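Local coordinates for protein inorganic pyrophosphatase (Anaplasma phagocytophilum, PDB 3LD3) that probably hydrolyses inorganic pyrophosphate to two phosphate ions with the help of magnesium, working as a homohexamer, at residues A[65-77]-A[156-170]. Residues are numbered along the deposited sequence; the frame is centred on the assembly and turned at random.
With PO4 (phosphate ion), chain C.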
loop_
_atom_site.group_PDB
_atom_site.type_symbol
_atom_site.label_atom_id
_atom_site.label_comp_id
_atom_site.label_asym_id
_atom_site.label_seq_id
_atom_site.Cartn_x
_atom_site.Cartn_y
_atom_site.Cartn_z
ATOM N N ARG A 65 -8.846 13.785 14.031
ATOM C CA ARG A 65 -7.453 14.152 14.240
ATOM C C ARG A 65 -6.506 13.164 13.584
ATOM O O ARG A 65 -6.915 12.067 13.182
ATOM C CB ARG A 65 -7.156 14.188 15.751
ATOM C CG ARG A 65 -7.097 12.853 16.441
ATOM C CD ARG A 65 -7.044 13.027 17.968
ATOM N NE ARG A 65 -7.000 11.777 18.729
ATOM C CZ ARG A 65 -8.042 11.035 19.082
ATOM N NH1 ARG A 65 -9.263 11.328 18.664
ATOM N NH2 ARG A 65 -7.860 9.943 19.815
ATOM N N PHE A 66 -5.247 13.543 13.497
ATOM C CA PHE A 66 -4.183 12.592 13.305
ATOM C C PHE A 66 -3.663 12.238 14.708
ATOM O O PHE A 66 -3.448 13.143 15.538
ATOM C CB PHE A 66 -3.088 13.188 12.427
ATOM C CG PHE A 66 -3.551 13.575 11.021
ATOM C CD1 PHE A 66 -3.229 12.785 9.914
ATOM C CD2 PHE A 66 -4.295 14.721 10.806
ATOM C CE1 PHE A 66 -3.659 13.143 8.645
ATOM C CE2 PHE A 66 -4.729 15.082 9.550
ATOM C CZ PHE A 66 -4.400 14.266 8.450
ATOM N N LEU A 67 -3.496 10.967 15.013
ATOM C CA LEU A 67 -3.022 10.617 16.362
ATOM C C LEU A 67 -1.635 11.229 16.532
ATOM O O LEU A 67 -0.797 11.132 15.652
ATOM C CB LEU A 67 -2.928 9.103 16.569
ATOM C CG LEU A 67 -4.147 8.207 16.366
ATOM C CD1 LEU A 67 -3.856 6.748 16.763
ATOM C CD2 LEU A 67 -5.318 8.805 17.162
ATOM N N PRO A 68 -1.376 11.877 17.687
ATOM C CA PRO A 68 -0.076 12.467 17.870
ATOM C C PRO A 68 0.999 11.448 18.225
ATOM O O PRO A 68 2.178 11.705 17.967
ATOM C CB PRO A 68 -0.291 13.483 18.996
ATOM C CG PRO A 68 -1.504 13.202 19.583
ATOM C CD PRO A 68 -2.357 12.369 18.654
ATOM N N THR A 69 0.566 10.283 18.689
ATOM C CA THR A 69 1.410 9.164 19.039
ATOM C C THR A 69 1.613 8.281 17.803
ATOM O O THR A 69 0.756 8.278 16.877
ATOM C CB THR A 69 0.793 8.368 20.165
ATOM O OG1 THR A 69 -0.588 8.060 19.884
ATOM C CG2 THR A 69 0.864 9.234 21.514
ATOM N N ALA A 70 2.727 7.561 17.786
ATOM C CA ALA A 70 3.080 6.682 16.655
ATOM C C ALA A 70 2.440 5.331 16.908
ATOM O O ALA A 70 3.125 4.305 17.150
ATOM C CB ALA A 70 4.579 6.569 16.476
ATOM N N MET A 71 1.105 5.346 16.968
ATOM C CA MET A 71 0.301 4.138 17.231
ATOM C C MET A 71 -0.701 3.956 16.094
ATOM O O MET A 71 -0.925 4.874 15.327
ATOM C CB MET A 71 -0.418 4.208 18.586
ATOM C CG MET A 71 0.566 4.470 19.698
ATOM S SD MET A 71 -0.018 4.257 21.370
ATOM C CE MET A 71 0.101 2.505 21.577
ATOM N N TYR A 72 -1.288 2.779 15.994
ATOM C CA TYR A 72 -2.294 2.516 14.946
ATOM C C TYR A 72 -3.373 1.661 15.572
ATOM O O TYR A 72 -3.109 0.876 16.496
ATOM C CB TYR A 72 -1.645 1.845 13.685
ATOM C CG TYR A 72 -1.127 0.461 13.962
ATOM C CD1 TYR A 72 -1.946 -0.649 13.848
ATOM C CD2 TYR A 72 0.206 0.258 14.329
ATOM C CE1 TYR A 72 -1.496 -1.931 14.130
ATOM C CE2 TYR A 72 0.688 -1.000 14.619
ATOM C CZ TYR A 72 -0.152 -2.117 14.524
ATOM O OH TYR A 72 0.284 -3.406 14.865
ATOM N N TYR A 73 -4.605 1.795 15.069
ATOM C CA TYR A 73 -5.710 0.956 15.571
ATOM C C TYR A 73 -5.447 -0.522 15.270
ATOM O O TYR A 73 -5.260 -0.897 14.121
ATOM C CB TYR A 73 -7.035 1.434 14.977
ATOM C CG TYR A 73 -7.570 2.655 15.696
ATOM C CD1 TYR A 73 -8.528 2.511 16.711
ATOM C CD2 TYR A 73 -7.097 3.928 15.399
ATOM C CE1 TYR A 73 -9.016 3.631 17.400
ATOM C CE2 TYR A 73 -7.561 5.061 16.087
ATOM C CZ TYR A 73 -8.526 4.881 17.092
ATOM O OH TYR A 73 -8.979 6.003 17.737
ATOM N N PRO A 74 -5.447 -1.381 16.309
ATOM C CA PRO A 74 -5.083 -2.790 16.085
ATOM C C PRO A 74 -6.178 -3.676 15.472
ATOM O O PRO A 74 -5.940 -4.859 15.147
ATOM C CB PRO A 74 -4.693 -3.258 17.478
ATOM C CG PRO A 74 -5.484 -2.434 18.413
ATOM C CD PRO A 74 -5.499 -1.055 17.740
ATOM N N CYS A 75 -7.377 -3.120 15.349
ATOM C CA CYS A 75 -8.508 -3.760 14.678
ATOM C C CYS A 75 -9.158 -2.644 13.869
ATOM O O CYS A 75 -8.872 -1.467 14.083
ATOM C CB CYS A 75 -9.544 -4.308 15.670
ATOM S SG CYS A 75 -8.931 -5.413 16.890
ATOM N N ASN A 76 -10.054 -3.014 12.963
ATOM C CA ASN A 76 -10.975 -2.056 12.423
ATOM C C ASN A 76 -11.768 -1.467 13.581
ATOM O O ASN A 76 -12.030 -2.148 14.590
ATOM C CB ASN A 76 -11.911 -2.735 11.424
ATOM C CG ASN A 76 -11.160 -3.410 10.332
ATOM O OD1 ASN A 76 -10.585 -2.743 9.465
ATOM N ND2 ASN A 76 -11.091 -4.732 10.377
ATOM N N TYR A 77 -12.076 -0.190 13.488
ATOM C CA TYR A 77 -12.769 0.514 14.549
ATOM C C TYR A 77 -13.959 1.308 14.043
ATOM O O TYR A 77 -13.868 2.065 13.086
ATOM C CB TYR A 77 -11.784 1.433 15.248
ATOM C CG TYR A 77 -12.307 2.196 16.430
ATOM C CD1 TYR A 77 -12.448 1.571 17.658
ATOM C CD2 TYR A 77 -12.613 3.546 16.333
ATOM C CE1 TYR A 77 -12.883 2.279 18.766
ATOM C CE2 TYR A 77 -13.074 4.260 17.430
ATOM C CZ TYR A 77 -13.189 3.613 18.651
ATOM O OH TYR A 77 -13.648 4.307 19.752
ATOM N N ILE A 156 -4.251 -4.416 22.670
ATOM C CA ILE A 156 -5.421 -3.542 22.688
ATOM C C ILE A 156 -5.455 -2.707 23.960
ATOM O O ILE A 156 -5.659 -1.492 23.889
ATOM C CB ILE A 156 -6.734 -4.329 22.515
ATOM C CG1 ILE A 156 -6.751 -5.004 21.145
ATOM C CG2 ILE A 156 -7.930 -3.425 22.703
ATOM C CD1 ILE A 156 -7.967 -5.982 20.981
ATOM N N SER A 157 -5.264 -3.349 25.125
ATOM C CA SER A 157 -5.210 -2.631 26.404
ATOM C C SER A 157 -4.111 -1.559 26.366
ATOM O O SER A 157 -4.312 -0.424 26.799
ATOM C CB SER A 157 -4.947 -3.583 27.575
ATOM O OG SER A 157 -5.949 -4.579 27.725
ATOM N N HIS A 158 -2.945 -1.943 25.851
ATOM C CA HIS A 158 -1.804 -1.041 25.728
ATOM C C HIS A 158 -2.147 0.173 24.828
ATOM O O HIS A 158 -1.844 1.347 25.160
ATOM C CB HIS A 158 -0.601 -1.853 25.221
ATOM C CG HIS A 158 0.632 -1.058 24.991
ATOM N ND1 HIS A 158 0.792 -0.251 23.887
ATOM C CD2 HIS A 158 1.768 -0.932 25.723
ATOM C CE1 HIS A 158 1.979 0.325 23.935
ATOM N NE2 HIS A 158 2.579 -0.047 25.063
ATOM N N PHE A 159 -2.784 -0.095 23.689
ATOM C CA PHE A 159 -3.185 0.966 22.780
ATOM C C PHE A 159 -4.028 2.038 23.495
ATOM O O PHE A 159 -3.762 3.220 23.388
ATOM C CB PHE A 159 -3.916 0.390 21.551
ATOM C CG PHE A 159 -4.417 1.440 20.589
ATOM C CD1 PHE A 159 -3.572 1.975 19.617
ATOM C CD2 PHE A 159 -5.712 1.937 20.688
ATOM C CE1 PHE A 159 -4.017 2.990 18.741
ATOM C CE2 PHE A 159 -6.160 2.944 19.821
ATOM C CZ PHE A 159 -5.321 3.459 18.844
ATOM N N PHE A 160 -5.085 1.623 24.179
ATOM C CA PHE A 160 -5.962 2.595 24.805
ATOM C C PHE A 160 -5.284 3.251 26.014
ATOM O O PHE A 160 -5.543 4.427 26.300
ATOM C CB PHE A 160 -7.315 1.958 25.140
ATOM C CG PHE A 160 -8.155 1.735 23.905
ATOM C CD1 PHE A 160 -8.700 2.827 23.248
ATOM C CD2 PHE A 160 -8.268 0.482 23.342
ATOM C CE1 PHE A 160 -9.415 2.662 22.059
ATOM C CE2 PHE A 160 -8.986 0.307 22.176
ATOM C CZ PHE A 160 -9.573 1.394 21.550
ATOM N N SER A 161 -4.367 2.520 26.642
ATOM C CA SER A 161 -3.610 3.056 27.786
ATOM C C SER A 161 -2.690 4.205 27.391
ATOM O O SER A 161 -2.453 5.116 28.209
ATOM C CB SER A 161 -2.793 1.958 28.478
ATOM O OG SER A 161 -3.605 1.061 29.205
ATOM N N PHE A 162 -2.177 4.199 26.147
ATOM C CA PHE A 162 -1.062 5.083 25.794
ATOM C C PHE A 162 -1.275 5.998 24.594
ATOM O O PHE A 162 -0.542 6.988 24.420
ATOM C CB PHE A 162 0.244 4.272 25.651
ATOM C CG PHE A 162 0.643 3.552 26.911
ATOM C CD1 PHE A 162 0.915 4.268 28.079
ATOM C CD2 PHE A 162 0.728 2.166 26.957
ATOM C CE1 PHE A 162 1.240 3.600 29.243
ATOM C CE2 PHE A 162 1.062 1.491 28.124
ATOM C CZ PHE A 162 1.314 2.208 29.270
ATOM N N TYR A 163 -2.271 5.710 23.758
ATOM C CA TYR A 163 -2.431 6.488 22.529
ATOM C C TYR A 163 -2.794 7.943 22.706
ATOM O O TYR A 163 -2.560 8.745 21.800
ATOM C CB TYR A 163 -3.399 5.834 21.538
ATOM C CG TYR A 163 -4.877 6.033 21.733
ATOM C CD1 TYR A 163 -5.678 6.453 20.681
ATOM C CD2 TYR A 163 -5.487 5.794 22.956
ATOM C CE1 TYR A 163 -7.072 6.566 20.836
ATOM C CE2 TYR A 163 -6.860 5.928 23.118
ATOM C CZ TYR A 163 -7.640 6.304 22.043
ATOM O OH TYR A 163 -9.016 6.388 22.202
ATOM N N LYS A 164 -3.359 8.276 23.874
ATOM C CA LYS A 164 -3.746 9.639 24.200
ATOM C C LYS A 164 -2.760 10.339 25.152
ATOM O O LYS A 164 -3.025 11.465 25.575
ATOM C CB LYS A 164 -5.139 9.660 24.847
ATOM C CG LYS A 164 -6.284 9.561 23.850
ATOM C CD LYS A 164 -7.623 9.311 24.573
ATOM C CE LYS A 164 -8.797 9.545 23.652
ATOM N NZ LYS A 164 -10.100 9.209 24.293
ATOM N N LYS A 165 -1.610 9.726 25.429
ATOM C CA LYS A 165 -0.679 10.281 26.413
ATOM C C LYS A 165 -0.156 11.660 26.054
ATOM O O LYS A 165 0.265 12.406 26.945
ATOM C CB LYS A 165 0.503 9.336 26.635
ATOM C CG LYS A 165 0.212 8.198 27.561
ATOM C CD LYS A 165 0.197 8.622 29.033
ATOM C CE LYS A 165 -0.390 7.532 29.871
ATOM N NZ LYS A 165 -0.392 7.846 31.338
ATOM N N LEU A 166 -0.111 11.996 24.765
ATOM C CA LEU A 166 0.405 13.304 24.343
ATOM C C LEU A 166 -0.676 14.386 24.258
ATOM O O LEU A 166 -0.385 15.534 23.907
ATOM C CB LEU A 166 1.152 13.179 23.010
ATOM C CG LEU A 166 2.356 12.245 23.096
ATOM C CD1 LEU A 166 3.115 12.159 21.755
ATOM C CD2 LEU A 166 3.325 12.676 24.217
ATOM N N GLU A 167 -1.910 14.024 24.581
ATOM C CA GLU A 167 -3.012 14.973 24.648
ATOM C C GLU A 167 -3.333 15.233 26.126
ATOM O O GLU A 167 -3.949 14.423 26.787
ATOM C CB GLU A 167 -4.228 14.424 23.897
ATOM C CG GLU A 167 -4.005 14.410 22.398
ATOM C CD GLU A 167 -4.660 13.243 21.678
ATOM O OE1 GLU A 167 -4.287 12.066 21.919
ATOM O OE2 GLU A 167 -5.557 13.506 20.849
ATOM N N LYS A 168 -2.911 16.394 26.598
ATOM C CA LYS A 168 -2.835 16.685 28.028
ATOM C C LYS A 168 -4.150 16.644 28.773
ATOM O O LYS A 168 -4.153 16.388 29.979
ATOM C CB LYS A 168 -2.202 18.077 28.257
ATOM C CG LYS A 168 -2.871 19.198 27.431
ATOM C CD LYS A 168 -2.098 20.502 27.485
ATOM C CE LYS A 168 -2.381 21.215 28.741
ATOM N NZ LYS A 168 -3.804 21.605 28.799
ATOM N N ASP A 169 -5.249 16.932 28.077
ATOM C CA ASP A 169 -6.579 17.003 28.719
ATOM C C ASP A 169 -7.400 15.736 28.548
ATOM O O ASP A 169 -8.555 15.671 28.983
ATOM C CB ASP A 169 -7.349 18.198 28.176
ATOM C CG ASP A 169 -6.861 19.516 28.761
ATOM O OD1 ASP A 169 -5.811 19.553 29.443
ATOM O OD2 ASP A 169 -7.550 20.524 28.536
ATOM N N LYS A 170 -6.807 14.742 27.895
ATOM C CA LYS A 170 -7.382 13.421 27.786
ATOM C C LYS A 170 -6.661 12.487 28.751
ATOM O O LYS A 170 -5.554 12.766 29.201
ATOM C CB LYS A 170 -7.269 12.929 26.357
ATOM C CG LYS A 170 -7.989 13.839 25.361
ATOM C CD LYS A 170 -7.879 13.315 23.959
ATOM C CE LYS A 170 -8.291 14.354 22.942
ATOM N NZ LYS A 170 -8.493 13.741 21.586
HETATM P P PO4 C . -11.702 8.784 20.918
HETATM O O1 PO4 C . -12.008 8.922 22.388
HETATM O O2 PO4 C . -11.584 10.145 20.257
HETATM O O3 PO4 C . -10.385 8.065 20.709
HETATM O O4 PO4 C . -12.826 7.967 20.277
HETATM O O HOH W 1 -4.951 10.082 20.415
#
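With CG set between its backbone N and carbonyl carbon (chi1 72°) and the chain extended from there to NE, Arg-65 reaches across to Tyr-163, whose own CG takes the same kind of position. Both side chains thus converge on a phosphate ion, probably from the crystallisation liquor, at the probable substrate site of this family I pyrophosphatase, an example of an anion pocket built from segments far apart in sequence. Arg-65 NH2 points almost straight at phosphate O3 (N-H...O 178°) but over a long 3.3 Å, whereas Tyr-163 OH grips the same oxygen at 2.6 Å; NH1 takes O2, and Lys-164 NZ holds O1 at 2.7 Å while forming a salt bridge to Glu-120.

A second shell fixes the guanidinium. Arg-65 NE makes a salt bridge to Glu-167 OE2 at 3.1 Å, and the same oxygen accepts from Lys-170 NZ, which sits over one guanidinium face; the shared carboxylate probably draws the two cations together. A water accepts from Arg-65 NH2 and donates to Glu-167 OE1 and Tyr-163 O.

Next to the pocket, Phe-159 of helix 150-162 turns its edge toward the face of Tyr-73 (planes 54° apart) in an edge-to-face pair. Pro-74 CD covers one face of the Phe-159 ring, a CH-pi contact 4.1 Å from the centroid, and Tyr-163 CG lies over the rim of the other. Met-71 SD lies obliquely beside Phe-159 and 3.5 Å from Tyr-163 CA. At its far end this packing approaches a subunit interface, where His-158 NE2 bonds Phe-162 O of a neighbouring subunit. Close by, Thr-69 OG1 donates to Tyr-163 O at 2.8 Å, slightly tilted from the carbonyl plane.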